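Local structure of flagellar pocket-related cytoskeletal protein (Trypanosoma brucei, 6SJQ) at residues K18-S24 with I106-P112; E39-S43 with K58-S62; N53-H57 with E97-E101; L7-D13 with D85-V91. The protein forms part of the trypanosome flagellar pocket collar cytoskeleton as BILBO1, whose N-terminal domain, the part in this chain, has a ubiquitin fold with a long structured protein-binding loop. All coordinates share one frame; numbering follows the deposited sequence.

Interaction 1 (K18-S24 with I106-P112); sequences KVNFELS and IPPAMKP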
loop_
_atom_site.group_PDB
_atom_site.type_symbol
_atom_site.label_atom_id
_atom_site.label_comp_id
_atom_site.label_asym_id
_atom_site.label_seq_id
_atom_site.Cartn_x
_atom_site.Cartn_y
_atom_site.Cartn_z
ATOM N N LYS A 18 -1.417 -1.804 -10.897
ATOM C CA LYS A 18 -1.560 -2.301 -9.532
ATOM C C LYS A 18 -0.177 -2.641 -9.011
ATOM O O LYS A 18 0.553 -3.413 -9.630
ATOM C CB LYS A 18 -2.380 -3.586 -9.526
ATOM C CG LYS A 18 -3.840 -3.404 -9.253
ATOM C CD LYS A 18 -4.120 -3.296 -7.770
ATOM C CE LYS A 18 -5.616 -3.360 -7.567
ATOM N NZ LYS A 18 -6.324 -2.692 -8.700
ATOM N N VAL A 19 0.202 -2.062 -7.880
ATOM C CA VAL A 19 1.509 -2.378 -7.316
ATOM C C VAL A 19 1.282 -3.095 -6.001
ATOM O O VAL A 19 0.246 -2.935 -5.360
ATOM C CB VAL A 19 2.396 -1.134 -7.118
ATOM C CG1 VAL A 19 2.602 -0.400 -8.451
ATOM C CG2 VAL A 19 1.797 -0.206 -6.092
ATOM N N ASN A 20 2.225 -3.952 -5.621
ATOM C CA ASN A 20 2.100 -4.699 -4.373
ATOM C C ASN A 20 3.472 -4.767 -3.747
ATOM O O ASN A 20 4.403 -5.310 -4.356
ATOM C CB ASN A 20 1.590 -6.116 -4.624
ATOM C CG ASN A 20 1.126 -6.800 -3.348
ATOM O OD1 ASN A 20 0.814 -6.128 -2.365
ATOM N ND2 ASN A 20 1.043 -8.142 -3.367
ATOM N N PHE A 21 3.602 -4.210 -2.538
ATOM C CA PHE A 21 4.870 -4.191 -1.814
ATOM C C PHE A 21 4.872 -5.043 -0.548
ATOM O O PHE A 21 3.904 -5.045 0.240
ATOM C CB PHE A 21 5.237 -2.747 -1.429
ATOM C CG PHE A 21 5.558 -1.865 -2.602
ATOM C CD1 PHE A 21 6.320 -2.341 -3.661
ATOM C CD2 PHE A 21 5.114 -0.545 -2.637
ATOM C CE1 PHE A 21 6.625 -1.523 -4.734
ATOM C CE2 PHE A 21 5.405 0.277 -3.707
ATOM C CZ PHE A 21 6.180 -0.210 -4.757
ATOM N N GLU A 22 5.975 -5.763 -0.347
ATOM C CA GLU A 22 6.203 -6.485 0.907
ATOM C C GLU A 22 6.840 -5.529 1.903
ATOM O O GLU A 22 7.959 -5.052 1.676
ATOM C CB GLU A 22 7.152 -7.651 0.625
ATOM C CG GLU A 22 7.317 -8.632 1.748
ATOM C CD GLU A 22 8.263 -9.746 1.343
ATOM O OE1 GLU A 22 7.826 -10.657 0.606
ATOM O OE2 GLU A 22 9.447 -9.682 1.728
ATOM N N LEU A 23 6.137 -5.205 2.991
ATOM C CA LEU A 23 6.694 -4.317 4.012
ATOM C C LEU A 23 7.080 -5.172 5.202
ATOM O O LEU A 23 6.352 -6.103 5.563
ATOM C CB LEU A 23 5.658 -3.258 4.416
ATOM C CG LEU A 23 5.153 -2.339 3.296
ATOM C CD1 LEU A 23 4.318 -1.220 3.913
ATOM C CD2 LEU A 23 6.327 -1.739 2.518
ATOM N N SER A 24 8.239 -4.900 5.793
ATOM C CA SER A 24 8.758 -5.691 6.912
ATOM C C SER A 24 8.761 -4.870 8.201
ATOM O O SER A 24 9.099 -3.680 8.186
ATOM C CB SER A 24 10.192 -6.168 6.625
ATOM O OG SER A 24 10.243 -7.052 5.518
ATOM N N ILE A 106 -3.894 -8.024 -8.179
ATOM C CA ILE A 106 -2.751 -7.690 -7.355
ATOM C C ILE A 106 -1.592 -8.638 -7.692
ATOM O O ILE A 106 -1.719 -9.864 -7.573
ATOM C CB ILE A 106 -3.120 -7.789 -5.858
ATOM C CG1 ILE A 106 -4.230 -6.791 -5.512
ATOM C CG2 ILE A 106 -1.906 -7.501 -4.986
ATOM C CD1 ILE A 106 -4.745 -6.934 -4.085
ATOM N N PRO A 107 -0.451 -8.078 -8.111
ATOM C CA PRO A 107 0.706 -8.874 -8.529
ATOM C C PRO A 107 1.466 -9.397 -7.327
ATOM O O PRO A 107 1.217 -8.921 -6.206
ATOM C CB PRO A 107 1.565 -7.856 -9.290
ATOM C CG PRO A 107 1.244 -6.549 -8.638
ATOM C CD PRO A 107 -0.220 -6.632 -8.291
ATOM N N PRO A 108 2.364 -10.377 -7.544
ATOM C CA PRO A 108 3.234 -10.852 -6.467
ATOM C C PRO A 108 3.993 -9.691 -5.829
ATOM O O PRO A 108 4.519 -8.827 -6.544
ATOM C CB PRO A 108 4.213 -11.788 -7.194
ATOM C CG PRO A 108 3.432 -12.300 -8.363
ATOM C CD PRO A 108 2.574 -11.129 -8.799
ATOM N N ALA A 109 4.041 -9.668 -4.498
ATOM C CA ALA A 109 4.685 -8.582 -3.765
ATOM C C ALA A 109 6.171 -8.444 -4.064
ATOM O O ALA A 109 6.871 -9.443 -4.217
ATOM C CB ALA A 109 4.483 -8.764 -2.267
ATOM N N MET A 110 6.642 -7.201 -4.151
ATOM C CA MET A 110 8.068 -6.912 -4.306
ATOM C C MET A 110 8.561 -5.993 -3.197
ATOM O O MET A 110 7.766 -5.308 -2.541
ATOM C CB MET A 110 8.402 -6.324 -5.704
ATOM C CG MET A 110 8.285 -4.814 -5.944
ATOM S SD MET A 110 8.706 -4.358 -7.685
ATOM C CE MET A 110 7.428 -5.261 -8.534
ATOM N N LYS A 111 9.872 -5.982 -2.976
ATOM C CA LYS A 111 10.468 -5.001 -2.081
ATOM C C LYS A 111 10.141 -3.599 -2.552
ATOM O O LYS A 111 10.212 -3.300 -3.757
ATOM C CB LYS A 111 11.990 -5.181 -2.002
ATOM C CG LYS A 111 12.409 -6.485 -1.335
ATOM C CD LYS A 111 11.564 -6.733 -0.085
ATOM C CE LYS A 111 11.995 -7.981 0.675
ATOM N NZ LYS A 111 11.213 -8.114 1.942
ATOM N N PRO A 112 9.788 -2.718 -1.600
ATOM C CA PRO A 112 9.456 -1.327 -1.894
ATOM C C PRO A 112 10.683 -0.551 -2.361
ATOM O O PRO A 112 11.812 -0.993 -2.119
ATOM C CB PRO A 112 8.960 -0.797 -0.539
ATOM C CG PRO A 112 9.599 -1.678 0.471
ATOM C CD PRO A 112 9.679 -3.028 -0.163
HETATM O O HOH W 1 4.770 -6.308 -7.288
#

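Interaction 2 (E39-S43 with K58-S62); sequences ETAFS and KFHSS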
loop_
_atom_site.group_PDB
_atom_site.type_symbol
_atom_site.label_atom_id
_atom_site.label_comp_id
_atom_site.label_asym_id
_atom_site.label_seq_id
_atom_site.Cartn_x
_atom_site.Cartn_y
_atom_site.Cartn_z
ATOM N N GLU A 39 2.546 4.831 3.142
ATOM C CA GLU A 39 2.564 6.121 2.443
ATOM C C GLU A 39 3.960 6.482 1.944
ATOM O O GLU A 39 4.121 7.041 0.851
ATOM C CB GLU A 39 1.972 7.245 3.323
ATOM C CG GLU A 39 0.475 7.135 3.491
ATOM C CD GLU A 39 -0.110 8.262 4.316
ATOM O OE1 GLU A 39 0.636 8.910 5.080
ATOM O OE2 GLU A 39 -1.333 8.491 4.209
ATOM N N THR A 40 4.976 6.147 2.725
ATOM C CA THR A 40 6.341 6.394 2.306
ATOM C C THR A 40 6.657 5.551 1.067
ATOM O O THR A 40 7.163 6.081 0.069
ATOM C CB THR A 40 7.341 6.065 3.424
ATOM O OG1 THR A 40 7.159 7.010 4.489
ATOM C CG2 THR A 40 8.782 6.149 2.900
ATOM N N ALA A 41 6.337 4.257 1.115
ATOM C CA ALA A 41 6.657 3.360 -0.013
ATOM C C ALA A 41 5.932 3.779 -1.291
ATOM O O ALA A 41 6.522 3.821 -2.371
ATOM C CB ALA A 41 6.320 1.922 0.338
ATOM N N PHE A 42 4.649 4.103 -1.175
ATOM C CA PHE A 42 3.878 4.477 -2.362
ATOM C C PHE A 42 4.274 5.862 -2.876
ATOM O O PHE A 42 4.191 6.119 -4.081
ATOM C CB PHE A 42 2.370 4.408 -2.067
ATOM C CG PHE A 42 1.839 2.998 -1.882
ATOM C CD1 PHE A 42 2.200 1.971 -2.745
ATOM C CD2 PHE A 42 0.963 2.715 -0.854
ATOM C CE1 PHE A 42 1.693 0.670 -2.553
ATOM C CE2 PHE A 42 0.448 1.430 -0.666
ATOM C CZ PHE A 42 0.817 0.413 -1.511
ATOM N N SER A 43 4.686 6.753 -1.972
ATOM C CA SER A 43 5.130 8.087 -2.390
ATOM C C SER A 43 6.420 7.919 -3.152
ATOM O O SER A 43 6.628 8.591 -4.169
ATOM C CB SER A 43 5.329 9.043 -1.220
ATOM O OG SER A 43 4.088 9.408 -0.633
ATOM N N LYS A 58 2.403 13.356 -3.399
ATOM C CA LYS A 58 2.619 12.283 -2.434
ATOM C C LYS A 58 1.444 11.343 -2.482
ATOM O O LYS A 58 0.379 11.695 -3.005
ATOM C CB LYS A 58 2.748 12.847 -1.016
ATOM C CG LYS A 58 3.921 13.796 -0.809
ATOM C CD LYS A 58 5.255 13.084 -0.981
ATOM C CE LYS A 58 6.416 14.022 -0.626
ATOM N NZ LYS A 58 7.700 13.274 -0.471
ATOM N N PHE A 59 1.613 10.150 -1.918
ATOM C CA PHE A 59 0.486 9.238 -1.747
ATOM C C PHE A 59 -0.196 9.572 -0.419
ATOM O O PHE A 59 0.472 9.724 0.613
ATOM C CB PHE A 59 1.003 7.798 -1.741
ATOM C CG PHE A 59 -0.078 6.752 -1.612
ATOM C CD1 PHE A 59 -0.607 6.419 -0.377
ATOM C CD2 PHE A 59 -0.551 6.088 -2.743
ATOM C CE1 PHE A 59 -1.604 5.449 -0.272
ATOM C CE2 PHE A 59 -1.527 5.110 -2.638
ATOM C CZ PHE A 59 -2.065 4.802 -1.400
ATOM N N HIS A 60 -1.520 9.704 -0.443
ATOM C CA HIS A 60 -2.275 9.947 0.785
ATOM C C HIS A 60 -3.298 8.841 0.987
ATOM O O HIS A 60 -4.202 8.680 0.169
ATOM C CB HIS A 60 -2.992 11.289 0.694
ATOM C CG HIS A 60 -2.074 12.447 0.453
ATOM N ND1 HIS A 60 -1.231 12.942 1.428
ATOM C CD2 HIS A 60 -1.866 13.206 -0.647
ATOM C CE1 HIS A 60 -0.546 13.959 0.936
ATOM N NE2 HIS A 60 -0.913 14.144 -0.318
ATOM N N SER A 61 -3.168 8.107 2.084
ATOM C CA SER A 61 -4.087 7.010 2.383
ATOM C C SER A 61 -5.419 7.534 2.918
ATOM O O SER A 61 -5.450 8.424 3.770
ATOM C CB SER A 61 -3.461 6.109 3.428
ATOM O OG SER A 61 -3.415 6.785 4.670
ATOM N N SER A 62 -6.529 6.993 2.416
ATOM C CA SER A 62 -7.861 7.420 2.864
ATOM C C SER A 62 -8.657 6.308 3.551
ATOM O O SER A 62 -9.490 6.579 4.416
ATOM C CB SER A 62 -8.678 7.994 1.704
ATOM O OG SER A 62 -8.841 7.051 0.657
HETATM O O HOH W 2 -1.190 11.739 3.920
#

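Interaction 3 (N53-H57 with E97-E101); sequences NVPSH and EWHKE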
loop_
_atom_site.group_PDB
_atom_site.type_symbol
_atom_site.label_atom_id
_atom_site.label_comp_id
_atom_site.label_asym_id
_atom_site.label_seq_id
_atom_site.Cartn_x
_atom_site.Cartn_y
_atom_site.Cartn_z
ATOM N N ASN A 53 5.125 14.847 -17.529
ATOM C CA ASN A 53 3.966 15.746 -17.626
ATOM C C ASN A 53 3.011 15.740 -16.417
ATOM O O ASN A 53 1.867 16.199 -16.508
ATOM C CB ASN A 53 3.193 15.475 -18.924
ATOM C CG ASN A 53 3.086 13.992 -19.248
ATOM O OD1 ASN A 53 3.874 13.181 -18.767
ATOM N ND2 ASN A 53 2.116 13.636 -20.094
ATOM N N VAL A 54 3.476 15.223 -15.282
ATOM C CA VAL A 54 2.657 15.169 -14.073
ATOM C C VAL A 54 3.430 15.860 -12.952
ATOM O O VAL A 54 4.623 15.602 -12.776
ATOM C CB VAL A 54 2.340 13.704 -13.688
ATOM C CG1 VAL A 54 1.854 13.589 -12.236
ATOM C CG2 VAL A 54 1.306 13.116 -14.635
ATOM N N PRO A 55 2.761 16.762 -12.214
ATOM C CA PRO A 55 3.405 17.490 -11.119
ATOM C C PRO A 55 3.713 16.547 -9.969
ATOM O O PRO A 55 3.005 15.555 -9.769
ATOM C CB PRO A 55 2.328 18.485 -10.669
ATOM C CG PRO A 55 1.286 18.483 -11.751
ATOM C CD PRO A 55 1.343 17.126 -12.357
ATOM N N SER A 56 4.750 16.864 -9.213
ATOM C CA SER A 56 5.156 16.050 -8.079
ATOM C C SER A 56 4.055 15.992 -7.018
ATOM O O SER A 56 3.378 16.980 -6.746
ATOM C CB SER A 56 6.441 16.616 -7.472
ATOM O OG SER A 56 7.474 16.669 -8.438
ATOM N N HIS A 57 3.866 14.826 -6.417
ATOM C CA HIS A 57 2.859 14.697 -5.373
ATOM C C HIS A 57 3.124 13.460 -4.509
ATOM O O HIS A 57 3.971 12.621 -4.846
ATOM C CB HIS A 57 1.456 14.645 -5.985
ATOM C CG HIS A 57 1.239 13.492 -6.918
ATOM N ND1 HIS A 57 1.607 13.535 -8.246
ATOM C CD2 HIS A 57 0.674 12.275 -6.723
ATOM C CE1 HIS A 57 1.293 12.385 -8.826
ATOM N NE2 HIS A 57 0.725 11.607 -7.922
ATOM N N GLU A 97 -6.492 13.203 -9.639
ATOM C CA GLU A 97 -6.385 13.207 -11.102
ATOM C C GLU A 97 -5.610 12.050 -11.724
ATOM O O GLU A 97 -5.766 11.756 -12.912
ATOM C CB GLU A 97 -5.663 14.484 -11.569
ATOM C CG GLU A 97 -6.171 15.807 -11.013
ATOM C CD GLU A 97 -5.269 16.976 -11.413
ATOM O OE1 GLU A 97 -4.911 17.083 -12.609
ATOM O OE2 GLU A 97 -4.905 17.779 -10.527
ATOM N N TRP A 98 -4.725 11.431 -10.949
ATOM C CA TRP A 98 -3.721 10.562 -11.549
ATOM C C TRP A 98 -3.879 9.105 -11.222
ATOM O O TRP A 98 -3.420 8.258 -11.984
ATOM C CB TRP A 98 -2.318 11.027 -11.150
ATOM C CG TRP A 98 -2.121 12.458 -11.442
ATOM C CD1 TRP A 98 -2.065 13.040 -12.677
ATOM C CD2 TRP A 98 -1.979 13.512 -10.494
ATOM N NE1 TRP A 98 -1.888 14.390 -12.550
ATOM C CE2 TRP A 98 -1.832 14.710 -11.215
ATOM C CE3 TRP A 98 -1.964 13.563 -9.095
ATOM C CZ2 TRP A 98 -1.660 15.944 -10.592
ATOM C CZ3 TRP A 98 -1.794 14.782 -8.477
ATOM C CH2 TRP A 98 -1.645 15.959 -9.224
ATOM N N HIS A 99 -4.523 8.807 -10.096
ATOM C CA HIS A 99 -4.578 7.437 -9.606
ATOM C C HIS A 99 -6.008 7.001 -9.382
ATOM O O HIS A 99 -6.682 7.500 -8.479
ATOM C CB HIS A 99 -3.778 7.308 -8.306
ATOM C CG HIS A 99 -2.412 7.920 -8.393
ATOM N ND1 HIS A 99 -1.397 7.363 -9.132
ATOM C CD2 HIS A 99 -1.918 9.069 -7.869
ATOM C CE1 HIS A 99 -0.323 8.137 -9.058
ATOM N NE2 HIS A 99 -0.610 9.167 -8.291
ATOM N N LYS A 100 -6.472 6.073 -10.209
ATOM C CA LYS A 100 -7.832 5.580 -10.070
ATOM C C LYS A 100 -7.851 4.074 -9.877
ATOM O O LYS A 100 -6.933 3.361 -10.308
ATOM C CB LYS A 100 -8.714 6.010 -11.251
ATOM C CG LYS A 100 -8.008 6.096 -12.596
ATOM C CD LYS A 100 -7.572 7.524 -12.907
ATOM C CE LYS A 100 -7.142 7.659 -14.375
ATOM N NZ LYS A 100 -6.413 8.936 -14.662
ATOM N N GLU A 101 -8.891 3.607 -9.198
ATOM C CA GLU A 101 -9.038 2.202 -8.882
ATOM C C GLU A 101 -9.206 1.377 -10.145
ATOM O O GLU A 101 -9.768 1.843 -11.140
ATOM C CB GLU A 101 -10.229 1.990 -7.942
ATOM C CG GLU A 101 -10.044 2.594 -6.550
ATOM C CD GLU A 101 -10.253 4.104 -6.516
ATOM O OE1 GLU A 101 -10.500 4.708 -7.586
ATOM O OE2 GLU A 101 -10.167 4.693 -5.415
#

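Interaction 4 (L7-D13 with D85-V91); sequences LVQVAAD and DYCQLYV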
loop_
_atom_site.group_PDB
_atom_site.type_symbol
_atom_site.label_atom_id
_atom_site.label_comp_id
_atom_site.label_asym_id
_atom_site.label_seq_id
_atom_site.Cartn_x
_atom_site.Cartn_y
_atom_site.Cartn_z
ATOM N N LEU A 7 5.623 -9.581 8.271
ATOM C CA LEU A 7 5.475 -9.048 6.917
ATOM C C LEU A 7 4.020 -8.718 6.645
ATOM O O LEU A 7 3.124 -9.408 7.134
ATOM C CB LEU A 7 5.953 -10.069 5.875
ATOM C CG LEU A 7 7.393 -10.518 6.167
ATOM C CD1 LEU A 7 7.821 -11.687 5.289
ATOM C CD2 LEU A 7 8.311 -9.363 5.970
ATOM N N VAL A 8 3.806 -7.647 5.877
ATOM C CA VAL A 8 2.481 -7.310 5.374
ATOM C C VAL A 8 2.614 -6.979 3.886
ATOM O O VAL A 8 3.547 -6.293 3.505
ATOM C CB VAL A 8 1.909 -6.076 6.107
ATOM C CG1 VAL A 8 0.500 -5.782 5.610
ATOM C CG2 VAL A 8 1.898 -6.309 7.626
ATOM N N GLN A 9 1.700 -7.458 3.043
ATOM C CA GLN A 9 1.689 -7.053 1.624
ATOM C C GLN A 9 0.760 -5.870 1.489
ATOM O O GLN A 9 -0.372 -5.923 1.974
ATOM C CB GLN A 9 1.151 -8.176 0.739
ATOM C CG GLN A 9 1.904 -9.489 0.846
ATOM C CD GLN A 9 1.238 -10.570 0.020
ATOM O OE1 GLN A 9 1.375 -10.598 -1.209
ATOM N NE2 GLN A 9 0.469 -11.440 0.683
ATOM N N VAL A 10 1.225 -4.780 0.877
ATOM C CA VAL A 10 0.382 -3.597 0.709
ATOM C C VAL A 10 0.262 -3.238 -0.775
ATOM O O VAL A 10 1.273 -3.022 -1.466
ATOM C CB VAL A 10 0.929 -2.413 1.518
ATOM C CG1 VAL A 10 -0.120 -1.355 1.645
ATOM C CG2 VAL A 10 1.339 -2.881 2.907
ATOM N N ALA A 11 -0.973 -3.195 -1.261
ATOM C CA ALA A 11 -1.224 -2.906 -2.655
ATOM C C ALA A 11 -1.948 -1.578 -2.831
ATOM O O ALA A 11 -2.658 -1.105 -1.933
ATOM C CB ALA A 11 -2.033 -4.048 -3.302
ATOM N N ALA A 12 -1.741 -0.970 -4.002
ATOM C CA ALA A 12 -2.452 0.249 -4.384
ATOM C C ALA A 12 -2.434 0.405 -5.899
ATOM O O ALA A 12 -1.639 -0.244 -6.590
ATOM C CB ALA A 12 -1.820 1.486 -3.719
ATOM N N ASP A 13 -3.300 1.273 -6.407
ATOM C CA ASP A 13 -3.244 1.613 -7.822
ATOM C C ASP A 13 -2.432 2.875 -8.047
ATOM O O ASP A 13 -2.810 3.951 -7.591
ATOM C CB ASP A 13 -4.647 1.731 -8.412
ATOM C CG ASP A 13 -5.275 0.371 -8.638
ATOM O OD1 ASP A 13 -4.787 -0.359 -9.525
ATOM O OD2 ASP A 13 -6.230 0.009 -7.915
ATOM N N ASP A 85 0.451 -12.308 9.729
ATOM C CA ASP A 85 1.646 -12.335 8.910
ATOM C C ASP A 85 1.348 -12.668 7.450
ATOM O O ASP A 85 0.672 -13.655 7.136
ATOM C CB ASP A 85 2.690 -13.325 9.447
ATOM C CG ASP A 85 3.991 -13.270 8.642
ATOM O OD1 ASP A 85 4.786 -12.328 8.852
ATOM O OD2 ASP A 85 4.209 -14.140 7.766
ATOM N N TYR A 86 1.874 -11.816 6.577
ATOM C CA TYR A 86 1.789 -11.916 5.134
ATOM C C TYR A 86 0.378 -11.708 4.628
ATOM O O TYR A 86 0.068 -12.067 3.493
ATOM C CB TYR A 86 2.423 -13.210 4.584
ATOM C CG TYR A 86 3.180 -12.943 3.301
ATOM C CD1 TYR A 86 2.661 -13.322 2.074
ATOM C CD2 TYR A 86 4.390 -12.266 3.318
ATOM C CE1 TYR A 86 3.341 -13.052 0.895
ATOM C CE2 TYR A 86 5.082 -11.996 2.145
ATOM C CZ TYR A 86 4.554 -12.394 0.937
ATOM O OH TYR A 86 5.236 -12.115 -0.233
ATOM N N CYS A 87 -0.466 -11.089 5.448
ATOM C CA CYS A 87 -1.797 -10.723 4.979
ATOM C C CYS A 87 -1.690 -9.670 3.864
ATOM O O CYS A 87 -0.666 -9.004 3.720
ATOM C CB CYS A 87 -2.686 -10.256 6.128
ATOM S SG CYS A 87 -2.326 -8.613 6.800
ATOM N N GLN A 88 -2.745 -9.581 3.048
ATOM C CA GLN A 88 -2.804 -8.633 1.945
ATOM C C GLN A 88 -3.703 -7.445 2.276
ATOM O O GLN A 88 -4.870 -7.619 2.627
ATOM C CB GLN A 88 -3.355 -9.322 0.691
ATOM C CG GLN A 88 -3.413 -8.374 -0.512
ATOM C CD GLN A 88 -2.042 -8.081 -1.071
ATOM O OE1 GLN A 88 -1.322 -8.991 -1.533
ATOM N NE2 GLN A 88 -1.643 -6.811 -1.006
ATOM N N LEU A 89 -3.150 -6.237 2.165
ATOM C CA LEU A 89 -3.893 -4.987 2.336
ATOM C C LEU A 89 -4.037 -4.249 1.002
ATOM O O LEU A 89 -3.211 -4.393 0.098
ATOM C CB LEU A 89 -3.164 -4.054 3.323
ATOM C CG LEU A 89 -2.800 -4.599 4.706
ATOM C CD1 LEU A 89 -2.203 -3.476 5.548
ATOM C CD2 LEU A 89 -4.019 -5.179 5.381
ATOM N N TYR A 90 -5.094 -3.456 0.873
ATOM C CA TYR A 90 -5.208 -2.534 -0.253
ATOM C C TYR A 90 -5.461 -1.141 0.299
ATOM O O TYR A 90 -6.294 -0.961 1.190
ATOM C CB TYR A 90 -6.354 -2.933 -1.171
ATOM C CG TYR A 90 -6.478 -2.024 -2.373
ATOM C CD1 TYR A 90 -5.724 -2.243 -3.519
ATOM C CD2 TYR A 90 -7.343 -0.941 -2.357
ATOM C CE1 TYR A 90 -5.844 -1.405 -4.629
ATOM C CE2 TYR A 90 -7.467 -0.112 -3.456
ATOM C CZ TYR A 90 -6.725 -0.354 -4.583
ATOM O OH TYR A 90 -6.861 0.500 -5.659
ATOM N N VAL A 91 -4.772 -0.144 -0.232
ATOM C CA VAL A 91 -4.884 1.201 0.321
ATOM C C VAL A 91 -5.488 2.152 -0.710
ATOM O O VAL A 91 -4.968 2.275 -1.833
ATOM C CB VAL A 91 -3.511 1.722 0.778
ATOM C CG1 VAL A 91 -3.670 3.078 1.483
ATOM C CG2 VAL A 91 -2.870 0.731 1.710
HETATM O O HOH W 3 -5.035 2.754 -4.556
#

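Interaction 1 (K18-S24 with I106-P112)
N20, F21 and E22 of the edge strand carry a loop that runs alongside in the same direction. The backbones join at a single bridge between F21 and M110: M110 N donates to N20 O at 2.9 Å, and E22 N to M110 O at 2.9 Å. N20 adds a third bond, its CG anti to the backbone N (chi1 -166°) and its ND2 meeting P107 O nearly along the C=O axis at 2.9 Å. That buried amide is also tied to the sheet, ND2 to Q9 of adjoining strand 6-14 and OD1 to Q88 of strand 87-92, one strand further. Packing is close around F21: P112 CA lies over one ring face, 4.0 Å from the centroid, while M110 CG comes to the ring edge. P112 CG continues this patch, 3.9 Å from L23 CD2. The outer side is looser. P108 barely touches the strand, and a water donates both to N20 O (3.1 Å) and to P108 O. K111 NZ meets E22 OE2 in a salt bridge modelled too short to be trusted; E22 OE1 bonds to Y86. Such a loop on edge strand 17-25 is consistent with the structured loop that distinguishes this ubiquitin fold.

Interaction 2 (E39-S43 with K58-S62)
The helix of the ubiquitin fold, residues 31-49, meets the incoming connection to strand 63-68 through F42 against F59, with S43 and E39 supplying polar bonds beside this pair. F42 CB sits over one face of the F59 ring, 3.7 Å from its centroid. The two side chains run side by side in the same direction, their rings inclined at 40° with centroids 4.7 Å apart, an oblique aromatic pair. With CG anti to the backbone N (chi1 -178°), the F59 ring is brought in against F42. Two helix side chains fasten the backbone around it. S43 OG accepts F59 N at 2.9 Å and itself donates to E39 O (2.8 Å), so the hydroxyl both receives the loop and is fixed by the helix. E39 OE2 takes S61 N at 2.8 Å on the anti side of its carboxylate, 20° out of plane. S61 OG also donates to OE2 from above that plane, though S61 has a second conformer. On the outer side a water 2.8 Å from H60 ND1 also donates a longer bond to E39 OE2. Beyond the pair, F42 touches V10 and A12 while F59 reaches V91 and I14: the helix-against-sheet core of a beta-grasp fold.

Interaction 3 (N53-H57 with E97-E101)
H57 and W98 lie face to face, the imidazole over the six-membered ring of the indole with centroids 4.2 Å apart and planes at 21°. The side chains run antiparallel over one another, bringing H57 CE1 to 3.5 Å from W98 CE3. A chi1 of 61°, with CG between the backbone N and the carbonyl carbon, turns the H57 ring back over its own loop. There ND1 donates to P55 O at 2.9 Å, a nearly straight bond in the planes of both ring and carbonyl, which fixes the rotation of the imidazole. At the far rim H57 NE2 and H99 NE2 are hydrogen-bonded at 2.8 Å. The two imidazoles approach from facing sides and touch rim to rim, neither lying over the other, with planes at 49°. H57 is therefore gripped at both nitrogens and covered on one face by the indole. V54 uses the same face of W98 as H57 does: its CG1 stands 3.9 Å from the centroid of the five-membered ring, almost straight above it. P55 CD approaches the indole obliquely, 3.7 Å from CZ2. E97 CB rests on the opposite indole face, so the tryptophan is layered between its own neighbour and the 53-57 loop. H99 ND1 accepts F15 N, and N96 OD1 accepts the backbone N of both W98 and H99. This surface aromatic cluster lies past the end of strand 6-14, with I46 of helix 31-49 touching both histidines and the loop after strand 87-92 supplying W98 and H99.

Interaction 4 (L7-D13 with D85-V91)
The Y86 ring carries the side chain of Q9 on one face, CG standing 3.9 Å from the centroid and the amide stacked over the ring with planes 25° apart; L7 CB comes to the ring edge at CD2. Y90 is met differently: D13 OD2 lies at its edge, in plane, the carboxylate turned 62° from the ring. The Y90 OH to D13 OD2 bond is modelled implausibly short, so its length is doubtful; D13 OD2 also pairs with K18. The Q9 amide is further fixed where NE2 donates to Y86 O (2.9 Å), with that oxygen in the amide plane. Between these ends the backbones form the parallel pairing of strand 6-14 with strand 87-92, the central neighbours in a ubiquitin-type beta-grasp sheet. Q9 N donates to C87 O, L89 N to Q9 O at 2.8 Å, A11 N to L89 O, and V91 N to A11 O at 2.9 Å. Just before strand 87-92, D85 OD1 accepts L7 N (2.9 Å), and Y86 N returns a bond to L7 O. On the face bearing Q9 and A11, a turn at chi2 (73°) folds the Q88 amide back, and NE2 donates to L89 O at 3.1 Å, from the other side of the carbonyl plane to A11 N, as well as to N20. On the face turned to helix 31-49, V8 CG1 packs on L89 CD1 at 3.6 Å, while V10 CG1 meets V91 CG2 in one of two V10 conformers. A water bridges D13 N, Y90 OH and V91 O.

Overall arrangement
From the N terminus, strand 6-14 opens interaction 4, which closes its long loop only when strand 87-92 comes in parallel beside it. Strand 17-25 turns back along strand 6-14 and opens interaction 1, closed last by the 106-112 loop; interactions 1 and 4 therefore cross. Helix 31-49 follows, and interaction 2 closes a short loop between it and the chain leading to strand 63-68, nested within both 1 and 4. Interaction 3 begins inside that short loop and closes after strand 87-92, crossing 2 and 4 yet nested in 1. F42 links interaction 2 to strands 17-25 and 6-14, whereas interaction 3 ties peripheral loops.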